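Local coordinates for HNH nuclease domain-containing protein (Streptomyces coelicolor, PDB 5ZMO) that uses this sulfur-binding domain to recognise phosphorothioated DNA, and is probably an endonuclease of the type IV restriction class, at residues A[16-21]-A[27-32]; A[59-64]-A[72-77]; A[139-144]-A[151-156]. One frame throughout, in Å; residues are numbered along the deposited sequence.

Contact 1 (A[16-21]-A[27-32]); sequences VRPARR and LHRPVL. With nucleotides of chain C; nucleotides of chain B.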
loop_
_atom_site.group_PDB
_atom_site.type_symbol
_atom_site.label_atom_id
_atom_site.label_comp_id
_atom_site.label_asym_id
_atom_site.label_seq_id
_atom_site.Cartn_x
_atom_site.Cartn_y
_atom_site.Cartn_z
ATOM N N VAL A 16 10.833 -4.523 -2.212
ATOM C CA VAL A 16 10.110 -4.633 -0.949
ATOM C C VAL A 16 10.182 -6.109 -0.533
ATOM O O VAL A 16 9.538 -6.972 -1.186
ATOM C CB VAL A 16 8.638 -4.170 -1.037
ATOM C CG1 VAL A 16 7.926 -4.428 0.304
ATOM C CG2 VAL A 16 8.563 -2.702 -1.360
ATOM N N ARG A 17 10.931 -6.407 0.547
ATOM C CA ARG A 17 11.097 -7.775 1.001
ATOM C C ARG A 17 10.783 -7.795 2.498
ATOM O O ARG A 17 11.682 -7.564 3.282
ATOM C CB ARG A 17 12.540 -8.241 0.843
ATOM C CG ARG A 17 13.074 -8.293 -0.567
ATOM C CD ARG A 17 12.354 -9.283 -1.458
ATOM N NE ARG A 17 12.942 -9.548 -2.791
ATOM C CZ ARG A 17 14.011 -8.983 -3.397
ATOM N NH1 ARG A 17 14.798 -8.019 -2.885
ATOM N NH2 ARG A 17 14.305 -9.416 -4.627
ATOM N N PRO A 18 9.531 -8.032 2.885
ATOM C CA PRO A 18 9.192 -7.897 4.314
ATOM C C PRO A 18 9.803 -9.020 5.121
ATOM O O PRO A 18 10.125 -10.041 4.573
ATOM C CB PRO A 18 7.691 -8.015 4.336
ATOM C CG PRO A 18 7.266 -7.642 2.937
ATOM C CD PRO A 18 8.327 -8.209 2.060
ATOM N N ALA A 19 9.894 -8.812 6.397
ATOM C CA ALA A 19 10.446 -9.838 7.300
ATOM C C ALA A 19 9.557 -11.069 7.240
ATOM O O ALA A 19 8.298 -10.941 7.163
ATOM C CB ALA A 19 10.478 -9.287 8.708
ATOM N N ARG A 20 10.194 -12.239 7.175
ATOM C CA ARG A 20 9.518 -13.536 7.063
ATOM C C ARG A 20 9.427 -14.117 8.438
ATOM O O ARG A 20 10.455 -14.489 8.973
ATOM C CB ARG A 20 10.260 -14.543 6.137
ATOM C CG ARG A 20 10.784 -14.015 4.803
ATOM C CD ARG A 20 9.759 -13.829 3.686
ATOM N NE ARG A 20 8.743 -14.883 3.587
ATOM C CZ ARG A 20 8.918 -16.080 3.035
ATOM N NH1 ARG A 20 10.094 -16.428 2.526
ATOM N NH2 ARG A 20 7.913 -16.954 3.021
ATOM N N ARG A 21 8.228 -14.156 9.032
ATOM C CA ARG A 21 8.022 -14.780 10.380
ATOM C C ARG A 21 7.542 -16.226 10.173
ATOM O O ARG A 21 7.397 -16.659 9.016
ATOM C CB ARG A 21 7.033 -13.990 11.263
ATOM C CG ARG A 21 7.310 -12.493 11.378
ATOM C CD ARG A 21 7.197 -11.878 12.785
ATOM N NE ARG A 21 6.164 -12.417 13.710
ATOM C CZ ARG A 21 6.298 -12.542 15.045
ATOM N NH1 ARG A 21 7.417 -12.193 15.681
ATOM N NH2 ARG A 21 5.301 -13.032 15.783
ATOM N N LEU A 27 2.448 -8.964 5.578
ATOM C CA LEU A 27 1.730 -8.644 4.343
ATOM C C LEU A 27 1.302 -7.164 4.223
ATOM O O LEU A 27 0.749 -6.756 3.157
ATOM C CB LEU A 27 0.559 -9.557 4.134
ATOM C CG LEU A 27 0.975 -11.028 3.941
ATOM C CD1 LEU A 27 -0.251 -11.896 4.154
ATOM C CD2 LEU A 27 1.597 -11.285 2.569
ATOM N N HIS A 28 1.719 -6.349 5.185
ATOM C CA HIS A 28 1.276 -4.930 5.318
ATOM C C HIS A 28 1.593 -4.102 4.079
ATOM O O HIS A 28 0.716 -3.496 3.469
ATOM C CB HIS A 28 1.866 -4.288 6.519
ATOM C CG HIS A 28 1.538 -4.982 7.804
ATOM N ND1 HIS A 28 1.943 -6.276 8.063
ATOM C CD2 HIS A 28 0.908 -4.561 8.915
ATOM C CE1 HIS A 28 1.511 -6.637 9.254
ATOM N NE2 HIS A 28 0.907 -5.610 9.810
ATOM N N ARG A 29 2.870 -4.142 3.638
ATOM C CA ARG A 29 3.289 -3.392 2.459
ATOM C C ARG A 29 2.688 -3.917 1.187
ATOM O O ARG A 29 2.213 -3.103 0.389
ATOM C CB ARG A 29 4.826 -3.202 2.437
ATOM C CG ARG A 29 5.234 -2.060 3.360
ATOM C CD ARG A 29 6.762 -1.922 3.360
ATOM N NE ARG A 29 7.394 -2.919 4.193
ATOM C CZ ARG A 29 8.712 -3.231 4.119
ATOM N NH1 ARG A 29 9.222 -4.173 4.894
ATOM N NH2 ARG A 29 9.505 -2.646 3.230
ATOM N N PRO A 30 2.707 -5.259 0.955
ATOM C CA PRO A 30 2.042 -5.829 -0.172
ATOM C C PRO A 30 0.564 -5.463 -0.288
ATOM O O PRO A 30 0.114 -5.122 -1.429
ATOM C CB PRO A 30 2.253 -7.353 0.011
ATOM C CG PRO A 30 3.641 -7.381 0.687
ATOM C CD PRO A 30 3.595 -6.249 1.610
ATOM N N VAL A 31 -0.122 -5.458 0.826
ATOM C CA VAL A 31 -1.578 -5.099 0.789
ATOM C C VAL A 31 -1.761 -3.600 0.415
ATOM O O VAL A 31 -2.557 -3.266 -0.440
ATOM C CB VAL A 31 -2.272 -5.442 2.101
ATOM C CG1 VAL A 31 -3.635 -4.746 2.263
ATOM C CG2 VAL A 31 -2.403 -6.938 2.239
ATOM N N LEU A 32 -1.052 -2.696 1.050
ATOM C CA LEU A 32 -1.179 -1.294 0.701
ATOM C C LEU A 32 -0.779 -0.988 -0.716
ATOM O O LEU A 32 -1.525 -0.205 -1.448
ATOM C CB LEU A 32 -0.449 -0.423 1.721
ATOM C CG LEU A 32 -0.690 1.069 1.559
ATOM C CD1 LEU A 32 -2.124 1.445 1.614
ATOM C CD2 LEU A 32 0.094 1.809 2.638
ATOM P P DG C 8 14.088 -14.473 12.899
ATOM O OP1 DG C 8 12.864 -14.879 13.605
ATOM O OP2 DG C 8 15.265 -15.353 12.815
ATOM O "O5'" DG C 8 13.676 -14.131 11.395
ATOM C "C5'" DG C 8 12.577 -13.229 11.155
ATOM C "C4'" DG C 8 12.823 -12.334 9.961
ATOM O "O4'" DG C 8 13.677 -11.214 10.320
ATOM C "C3'" DG C 8 13.494 -12.977 8.755
ATOM O "O3'" DG C 8 12.954 -12.288 7.613
ATOM C "C2'" DG C 8 14.965 -12.667 8.985
ATOM C "C1'" DG C 8 14.901 -11.273 9.571
ATOM N N9 DG C 8 15.966 -10.891 10.492
ATOM C C8 DG C 8 16.586 -11.676 11.432
ATOM N N7 DG C 8 17.439 -11.016 12.168
ATOM C C5 DG C 8 17.365 -9.716 11.698
ATOM C C6 DG C 8 18.093 -8.558 12.075
ATOM O O6 DG C 8 18.944 -8.436 12.971
ATOM N N1 DG C 8 17.711 -7.452 11.333
ATOM C C2 DG C 8 16.809 -7.469 10.292
ATOM N N2 DG C 8 16.611 -6.310 9.669
ATOM N N3 DG C 8 16.135 -8.544 9.917
ATOM C C4 DG C 8 16.454 -9.623 10.663
ATOM P P DC B 5 3.169 -7.796 13.331
ATOM O OP1 DC B 5 2.978 -9.170 12.830
ATOM O OP2 DC B 5 2.087 -6.876 13.685
ATOM O "O5'" DC B 5 4.105 -7.852 14.621
ATOM C "C5'" DC B 5 5.263 -8.679 14.609
ATOM C "C4'" DC B 5 5.762 -8.844 16.024
ATOM O "O4'" DC B 5 6.345 -7.628 16.535
ATOM C "C3'" DC B 5 4.711 -9.265 17.049
ATOM O "O3'" DC B 5 5.394 -10.178 17.943
ATOM C "C2'" DC B 5 4.377 -7.957 17.762
ATOM C "C1'" DC B 5 5.695 -7.189 17.738
ATOM N N1 DC B 5 5.625 -5.708 17.703
ATOM C C2 DC B 5 6.391 -4.936 18.569
ATOM O O2 DC B 5 7.034 -5.497 19.480
ATOM N N3 DC B 5 6.351 -3.585 18.466
ATOM C C4 DC B 5 5.576 -3.011 17.543
ATOM N N4 DC B 5 5.584 -1.682 17.463
ATOM C C5 DC B 5 4.815 -3.778 16.622
ATOM C C6 DC B 5 4.850 -5.105 16.747
HETATM O O HOH W 1 11.699 -4.956 5.258
HETATM O O HOH W 2 8.791 -6.326 7.510
#

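Contact 2 (A[59-64]-A[72-77]); sequences PLMEKY and DGVRYP. With nucleotides of chain B.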
loop_
_atom_site.group_PDB
_atom_site.type_symbol
_atom_site.label_atom_id
_atom_site.label_comp_id
_atom_site.label_asym_id
_atom_site.label_seq_id
_atom_site.Cartn_x
_atom_site.Cartn_y
_atom_site.Cartn_z
ATOM N N PRO A 59 -10.021 -3.227 6.543
ATOM C CA PRO A 59 -10.669 -4.529 6.412
ATOM C C PRO A 59 -9.988 -5.486 5.443
ATOM O O PRO A 59 -10.090 -6.690 5.648
ATOM C CB PRO A 59 -12.059 -4.204 5.768
ATOM C CG PRO A 59 -12.126 -2.758 5.587
ATOM C CD PRO A 59 -10.866 -2.096 6.064
ATOM N N LEU A 60 -9.286 -4.970 4.436
ATOM C CA LEU A 60 -8.425 -5.830 3.576
ATOM C C LEU A 60 -7.208 -6.406 4.295
ATOM O O LEU A 60 -6.791 -7.555 4.047
ATOM C CB LEU A 60 -7.966 -5.113 2.318
ATOM C CG LEU A 60 -9.011 -4.406 1.505
ATOM C CD1 LEU A 60 -8.385 -3.527 0.412
ATOM C CD2 LEU A 60 -9.975 -5.447 0.863
ATOM N N MET A 61 -6.624 -5.585 5.145
ATOM C CA MET A 61 -5.515 -5.984 6.045
ATOM C C MET A 61 -5.963 -7.163 6.930
ATOM O O MET A 61 -5.222 -8.172 7.119
ATOM C CB MET A 61 -5.134 -4.784 6.919
ATOM C CG MET A 61 -3.699 -4.527 7.286
ATOM S SD MET A 61 -2.522 -4.702 5.976
ATOM C CE MET A 61 -2.284 -3.079 5.276
ATOM N N GLU A 62 -7.164 -7.068 7.495
ATOM C CA GLU A 62 -7.723 -8.156 8.291
ATOM C C GLU A 62 -8.068 -9.397 7.487
ATOM O O GLU A 62 -7.721 -10.529 7.889
ATOM C CB GLU A 62 -8.960 -7.627 9.063
ATOM C CG GLU A 62 -8.633 -6.607 10.102
ATOM C CD GLU A 62 -9.784 -5.661 10.452
ATOM O OE1 GLU A 62 -9.558 -4.914 11.435
ATOM O OE2 GLU A 62 -10.853 -5.744 9.761
ATOM N N LYS A 63 -8.783 -9.229 6.377
ATOM C CA LYS A 63 -9.214 -10.370 5.608
ATOM C C LYS A 63 -8.056 -11.074 4.866
ATOM O O LYS A 63 -7.859 -12.288 4.998
ATOM C CB LYS A 63 -10.328 -9.922 4.643
ATOM C CG LYS A 63 -10.854 -11.056 3.810
ATOM C CD LYS A 63 -12.113 -10.684 3.062
ATOM C CE LYS A 63 -12.598 -11.926 2.346
ATOM N NZ LYS A 63 -13.931 -11.668 1.783
ATOM N N TYR A 64 -7.273 -10.318 4.103
ATOM C CA TYR A 64 -6.228 -10.900 3.212
ATOM C C TYR A 64 -4.818 -10.867 3.815
ATOM O O TYR A 64 -3.963 -11.656 3.460
ATOM C CB TYR A 64 -6.219 -10.203 1.897
ATOM C CG TYR A 64 -7.515 -10.351 1.205
ATOM C CD1 TYR A 64 -7.895 -11.566 0.645
ATOM C CD2 TYR A 64 -8.422 -9.350 1.200
ATOM C CE1 TYR A 64 -9.173 -11.719 0.033
ATOM C CE2 TYR A 64 -9.653 -9.487 0.634
ATOM C CZ TYR A 64 -10.030 -10.677 0.020
ATOM O OH TYR A 64 -11.311 -10.728 -0.531
ATOM N N ASP A 72 -4.556 -0.561 13.204
ATOM C CA ASP A 72 -3.224 -0.618 13.756
ATOM C C ASP A 72 -2.243 -1.114 12.702
ATOM O O ASP A 72 -1.117 -0.669 12.685
ATOM C CB ASP A 72 -3.186 -1.536 14.989
ATOM C CG ASP A 72 -1.806 -1.551 15.664
ATOM O OD1 ASP A 72 -1.349 -0.477 16.069
ATOM O OD2 ASP A 72 -1.233 -2.651 15.752
ATOM N N GLY A 73 -2.652 -2.035 11.864
ATOM C CA GLY A 73 -1.925 -2.600 10.795
ATOM C C GLY A 73 -1.564 -1.620 9.702
ATOM O O GLY A 73 -0.395 -1.514 9.323
ATOM N N VAL A 74 -2.572 -0.926 9.144
ATOM C CA VAL A 74 -2.358 0.004 7.998
ATOM C C VAL A 74 -1.347 1.149 8.270
ATOM O O VAL A 74 -0.671 1.625 7.314
ATOM C CB VAL A 74 -3.615 0.764 7.457
ATOM C CG1 VAL A 74 -3.353 1.179 6.015
ATOM C CG2 VAL A 74 -4.889 -0.028 7.412
ATOM N N ARG A 75 -1.251 1.617 9.517
ATOM C CA ARG A 75 -0.409 2.736 9.856
ATOM C C ARG A 75 1.084 2.388 9.545
ATOM O O ARG A 75 1.831 3.293 9.129
ATOM C CB ARG A 75 -0.612 3.228 11.278
ATOM C CG ARG A 75 -0.196 2.270 12.329
ATOM C CD ARG A 75 -0.849 2.630 13.638
ATOM N NE ARG A 75 -0.380 1.742 14.676
ATOM C CZ ARG A 75 0.622 1.988 15.527
ATOM N NH1 ARG A 75 0.883 1.061 16.435
ATOM N NH2 ARG A 75 1.313 3.100 15.505
ATOM N N TYR A 76 1.477 1.115 9.688
ATOM C CA TYR A 76 2.900 0.712 9.497
ATOM C C TYR A 76 3.388 0.948 8.036
ATOM O O TYR A 76 4.300 1.722 7.851
ATOM C CB TYR A 76 3.144 -0.687 9.942
ATOM C CG TYR A 76 3.116 -0.813 11.467
ATOM C CD1 TYR A 76 4.074 -0.183 12.244
ATOM C CD2 TYR A 76 2.147 -1.577 12.092
ATOM C CE1 TYR A 76 4.070 -0.324 13.601
ATOM C CE2 TYR A 76 2.052 -1.636 13.468
ATOM C CZ TYR A 76 3.036 -1.034 14.218
ATOM O OH TYR A 76 3.026 -1.134 15.597
ATOM N N PRO A 77 2.686 0.401 7.029
ATOM C CA PRO A 77 3.116 0.616 5.602
ATOM C C PRO A 77 2.813 2.032 5.117
ATOM O O PRO A 77 3.500 2.522 4.238
ATOM C CB PRO A 77 2.318 -0.432 4.809
ATOM C CG PRO A 77 1.120 -0.688 5.683
ATOM C CD PRO A 77 1.616 -0.607 7.135
ATOM P P DC B 5 3.169 -7.796 13.331
ATOM O OP1 DC B 5 2.978 -9.170 12.830
ATOM O OP2 DC B 5 2.087 -6.876 13.685
ATOM O "O5'" DC B 5 4.105 -7.852 14.621
ATOM C "C5'" DC B 5 5.263 -8.679 14.609
ATOM C "C4'" DC B 5 5.762 -8.844 16.024
ATOM O "O4'" DC B 5 6.345 -7.628 16.535
ATOM C "C3'" DC B 5 4.711 -9.265 17.049
ATOM O "O3'" DC B 5 5.394 -10.178 17.943
ATOM C "C2'" DC B 5 4.377 -7.957 17.762
ATOM C "C1'" DC B 5 5.695 -7.189 17.738
ATOM N N1 DC B 5 5.625 -5.708 17.703
ATOM C C2 DC B 5 6.391 -4.936 18.569
ATOM O O2 DC B 5 7.034 -5.497 19.480
ATOM N N3 DC B 5 6.351 -3.585 18.466
ATOM C C4 DC B 5 5.576 -3.011 17.543
ATOM N N4 DC B 5 5.584 -1.682 17.463
ATOM C C5 DC B 5 4.815 -3.778 16.622
ATOM C C6 DC B 5 4.850 -5.105 16.747
#

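Contact 3 (A[139-144]-A[151-156]); sequences GLIARY and GLLEDF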
loop_
_atom_site.group_PDB
_atom_site.type_symbol
_atom_site.label_atom_id
_atom_site.label_comp_id
_atom_site.label_asym_id
_atom_site.label_seq_id
_atom_site.Cartn_x
_atom_site.Cartn_y
_atom_site.Cartn_z
ATOM N N GLY A 139 2.903 -9.497 -10.082
ATOM C CA GLY A 139 4.112 -9.800 -9.339
ATOM C C GLY A 139 3.887 -9.877 -7.855
ATOM O O GLY A 139 4.383 -10.793 -7.171
ATOM N N LEU A 140 3.161 -8.905 -7.294
ATOM C CA LEU A 140 2.852 -8.955 -5.835
ATOM C C LEU A 140 1.975 -10.139 -5.480
ATOM O O LEU A 140 2.149 -10.756 -4.466
ATOM C CB LEU A 140 2.183 -7.671 -5.371
ATOM C CG LEU A 140 3.068 -6.460 -5.250
ATOM C CD1 LEU A 140 2.296 -5.171 -5.127
ATOM C CD2 LEU A 140 3.941 -6.656 -4.004
ATOM N N ILE A 141 1.003 -10.439 -6.325
ATOM C CA ILE A 141 0.115 -11.546 -6.077
ATOM C C ILE A 141 0.866 -12.879 -6.147
ATOM O O ILE A 141 0.631 -13.735 -5.276
ATOM C CB ILE A 141 -1.076 -11.542 -7.060
ATOM C CG1 ILE A 141 -2.057 -10.440 -6.639
ATOM C CG2 ILE A 141 -1.819 -12.870 -7.050
ATOM C CD1 ILE A 141 -3.032 -10.020 -7.712
ATOM N N ALA A 142 1.791 -13.013 -7.092
ATOM C CA ALA A 142 2.551 -14.270 -7.235
ATOM C C ALA A 142 3.436 -14.481 -6.059
ATOM O O ALA A 142 3.570 -15.607 -5.567
ATOM C CB ALA A 142 3.389 -14.295 -8.489
ATOM N N ARG A 143 4.032 -13.406 -5.559
ATOM C CA ARG A 143 4.940 -13.569 -4.447
ATOM C C ARG A 143 4.273 -13.740 -3.082
ATOM O O ARG A 143 4.794 -14.445 -2.230
ATOM C CB ARG A 143 5.933 -12.382 -4.419
ATOM C CG ARG A 143 7.034 -12.534 -3.418
ATOM C CD ARG A 143 8.044 -11.396 -3.493
ATOM N NE ARG A 143 8.856 -11.372 -4.711
ATOM C CZ ARG A 143 9.742 -10.405 -4.985
ATOM N NH1 ARG A 143 9.926 -9.367 -4.144
ATOM N NH2 ARG A 143 10.459 -10.465 -6.107
ATOM N N TYR A 144 3.188 -13.011 -2.822
ATOM C CA TYR A 144 2.570 -12.960 -1.495
ATOM C C TYR A 144 1.190 -13.597 -1.353
ATOM O O TYR A 144 0.743 -13.756 -0.240
ATOM C CB TYR A 144 2.460 -11.480 -1.054
ATOM C CG TYR A 144 3.827 -10.847 -0.992
ATOM C CD1 TYR A 144 4.742 -11.281 -0.053
ATOM C CD2 TYR A 144 4.229 -9.894 -1.937
ATOM C CE1 TYR A 144 6.041 -10.731 -0.014
ATOM C CE2 TYR A 144 5.518 -9.348 -1.904
ATOM C CZ TYR A 144 6.395 -9.787 -0.927
ATOM O OH TYR A 144 7.647 -9.218 -0.885
ATOM N N GLY A 151 -12.296 -13.494 -3.926
ATOM C CA GLY A 151 -12.618 -12.155 -3.555
ATOM C C GLY A 151 -11.471 -11.189 -3.658
ATOM O O GLY A 151 -11.711 -9.978 -3.625
ATOM N N LEU A 152 -10.239 -11.659 -3.736
ATOM C CA LEU A 152 -9.111 -10.702 -3.619
ATOM C C LEU A 152 -9.117 -9.724 -4.793
ATOM O O LEU A 152 -9.053 -8.513 -4.600
ATOM C CB LEU A 152 -7.772 -11.418 -3.562
ATOM C CG LEU A 152 -6.585 -10.491 -3.255
ATOM C CD1 LEU A 152 -5.593 -11.173 -2.328
ATOM C CD2 LEU A 152 -5.889 -10.030 -4.527
ATOM N N LEU A 153 -9.221 -10.233 -6.009
ATOM C CA LEU A 153 -9.182 -9.343 -7.173
ATOM C C LEU A 153 -10.277 -8.307 -7.152
ATOM O O LEU A 153 -9.979 -7.109 -7.305
ATOM C CB LEU A 153 -9.224 -10.150 -8.483
ATOM C CG LEU A 153 -7.908 -10.607 -9.111
ATOM C CD1 LEU A 153 -6.833 -10.906 -8.099
ATOM C CD2 LEU A 153 -8.109 -11.740 -10.124
ATOM N N GLU A 154 -11.514 -8.727 -6.882
ATOM C CA GLU A 154 -12.621 -7.789 -6.739
ATOM C C GLU A 154 -12.388 -6.793 -5.613
ATOM O O GLU A 154 -12.627 -5.593 -5.792
ATOM C CB GLU A 154 -13.973 -8.501 -6.558
ATOM C CG GLU A 154 -14.597 -8.981 -7.855
ATOM C CD GLU A 154 -14.914 -7.837 -8.843
ATOM O OE1 GLU A 154 -14.923 -8.110 -10.072
ATOM O OE2 GLU A 154 -15.142 -6.678 -8.399
ATOM N N ASP A 155 -11.904 -7.258 -4.469
ATOM C CA ASP A 155 -11.828 -6.381 -3.291
ATOM C C ASP A 155 -10.717 -5.336 -3.426
ATOM O O ASP A 155 -10.807 -4.229 -2.843
ATOM C CB ASP A 155 -11.681 -7.164 -1.979
ATOM C CG ASP A 155 -13.031 -7.760 -1.479
ATOM O OD1 ASP A 155 -14.087 -7.483 -2.116
ATOM O OD2 ASP A 155 -13.017 -8.494 -0.467
ATOM N N PHE A 156 -9.713 -5.667 -4.216
ATOM C CA PHE A 156 -8.617 -4.723 -4.512
ATOM C C PHE A 156 -8.838 -3.895 -5.791
ATOM O O PHE A 156 -8.000 -3.098 -6.145
ATOM C CB PHE A 156 -7.280 -5.454 -4.575
ATOM C CG PHE A 156 -6.727 -5.799 -3.235
ATOM C CD1 PHE A 156 -7.188 -6.899 -2.551
ATOM C CD2 PHE A 156 -5.796 -4.971 -2.588
ATOM C CE1 PHE A 156 -6.697 -7.231 -1.308
ATOM C CE2 PHE A 156 -5.313 -5.308 -1.335
ATOM C CZ PHE A 156 -5.767 -6.418 -0.679
#

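Contact 1 (A[16-21]-A[27-32])
Arg29 NH1 is gripped from several sides. Water 1 accepts from it at 2.6 Å, measured NH1 to water O, and passes the link on by donating to Arg17 O; water 2 also lies in the guanidinium plane, holding NH1 weakly but Ala19 N at a firm 2.9 Å. The strongest partner of NH1 is a modified group bound beside the protein, in this complex probably the phosphorothioated part of the DNA. On the other branch, NH2 makes a salt bridge with Asp84, which helps fix the rotation of the flat group.

Apolar groups cover one face of the guanidinium, where Val16 CG1 and Pro18 CG lie. CG1 stands anti to its own backbone N (chi1 175°), which carries it to 3.8 Å from Arg29 NH2, and the bend of the arginine chain at chi3 (-78°) turns its end to meet the loop. Farther along, Pro18 CG lies 4.1 Å from Pro30 CD, two rigid rings that suit the join of loop and helix start.

The loop then reaches the nucleic acid: Arg20 N donates almost straight (168°) to O3' of DG8 of chain C at 2.8 Å, and C4' of DC5 of chain B sits over a face of the Arg21 guanidinium. The chemistry implies a buried arginine, probably kept charged by Asp84, whose NH1 is presented probably to the modified DNA.

Contact 2 (A[59-64]-A[72-77])
Apolar packing carries the join between the helices, and Met61 supplies it from the 59-64 side. Its flexible chain, bent at chi2 (44°) and again at chi3, brings the methyl CE against two partners, 4.1 Å from Val74 CA and 4.2 Å from Pro77 CG. An unbranched thioether suits this place because it can curl to fit a surface of backbone and ring. The absence of a side chain at Gly73 lets Met61 CG come close to the backbone there, 4.3 Å from Gly73 C. The axes of the two short helical segments cross nearly at right angles (104°) with a closest approach of 9.4 Å, in keeping with a meeting confined to a few residues. Pro77 has no N-H to give to the turn before it, in keeping with the kink there.

Within 72-77 a salt bridge forms. Arg75 grips Asp72 side-on, with NE at 2.8 Å and NH1 at 2.7 Å from the single atom OD1, all within one helical turn. Tyr76 CZ lies over one face of the guanidinium, toward its rim.

A second polar bond reaches the DNA: Tyr76 OH accepts from N4 of DC5 of chain B at 3.2 Å, somewhat bent (146°). A phenylalanine here would probably leave that cytosine amino group without this hydroxyl acceptor. The chemistry thus divides the helix: Gly73, Val74 and Pro77 seat it on Met61, while Tyr76, flanked by the Arg75-Asp72 pair, offers an oxygen able to read a base.

Contact 3 (A[139-144]-A[151-156])
Ile141 and Leu153 meet methyl to methyl, with CD1 of the isoleucine 3.9 Å from CD1 of the leucine, their side chains crossing at about a right angle. This is the tight part. With CG1 anti to its carbonyl carbon (chi1 -75°) and the chain extended beyond it, Ile141 sends CD1 out from helix 130-144 across a wide backbone gap, its CA being 9.6 Å from Leu152 CA. The same methyl brushes Leu152 CD2 at 4.3 Å, so one long branched side chain serves two leucines on adjacent positions of the short helix. Leu162, from the chain beyond, also packs on Ile141.

The looser side lies toward solvent. Leu152 is buried, whereas Ile141 and Leu153 remain partly exposed, and the short helix turns the charged Glu154 and Asp155 outward. Before that helix, Gly151 takes the N-cap with a positive phi (94°), a backbone shape that favours glycine because a CB would collide with the carbonyl oxygen of the residue before.

The contact buries 80 Å², and its nearest atom is about 10 Å from the nucleic acid. The arrangement is two helices joined by a short loop, in which the last short helix of the sulfur-binding domain is held to helix 130-144 by aliphatic contacts.

In the fold
From the N terminus, contact 1 closes a short loop that contains the 20-21/24-25 hairpin, setting the segment before it on the start of helix 28-41. Contact 2 then closes the turn between helices 50-63 and 70-83, and contact 3 the turn from helix 130-144 to helix 152-155. The three follow in series; none nests within or crosses another. Helix 28-41 joins the first two, as His28 packs on Met61, Gly73 and Pro77. Tyr144 of contact 3 lies against Val16 and Pro18 of contact 1, while Tyr64 of contact 2 probably hydrogen-bonds to Asp155 and Gly151. Contacts 1 and 2 both carry residues that touch the DNA; contact 3 fastens the C-terminal helices farther from it.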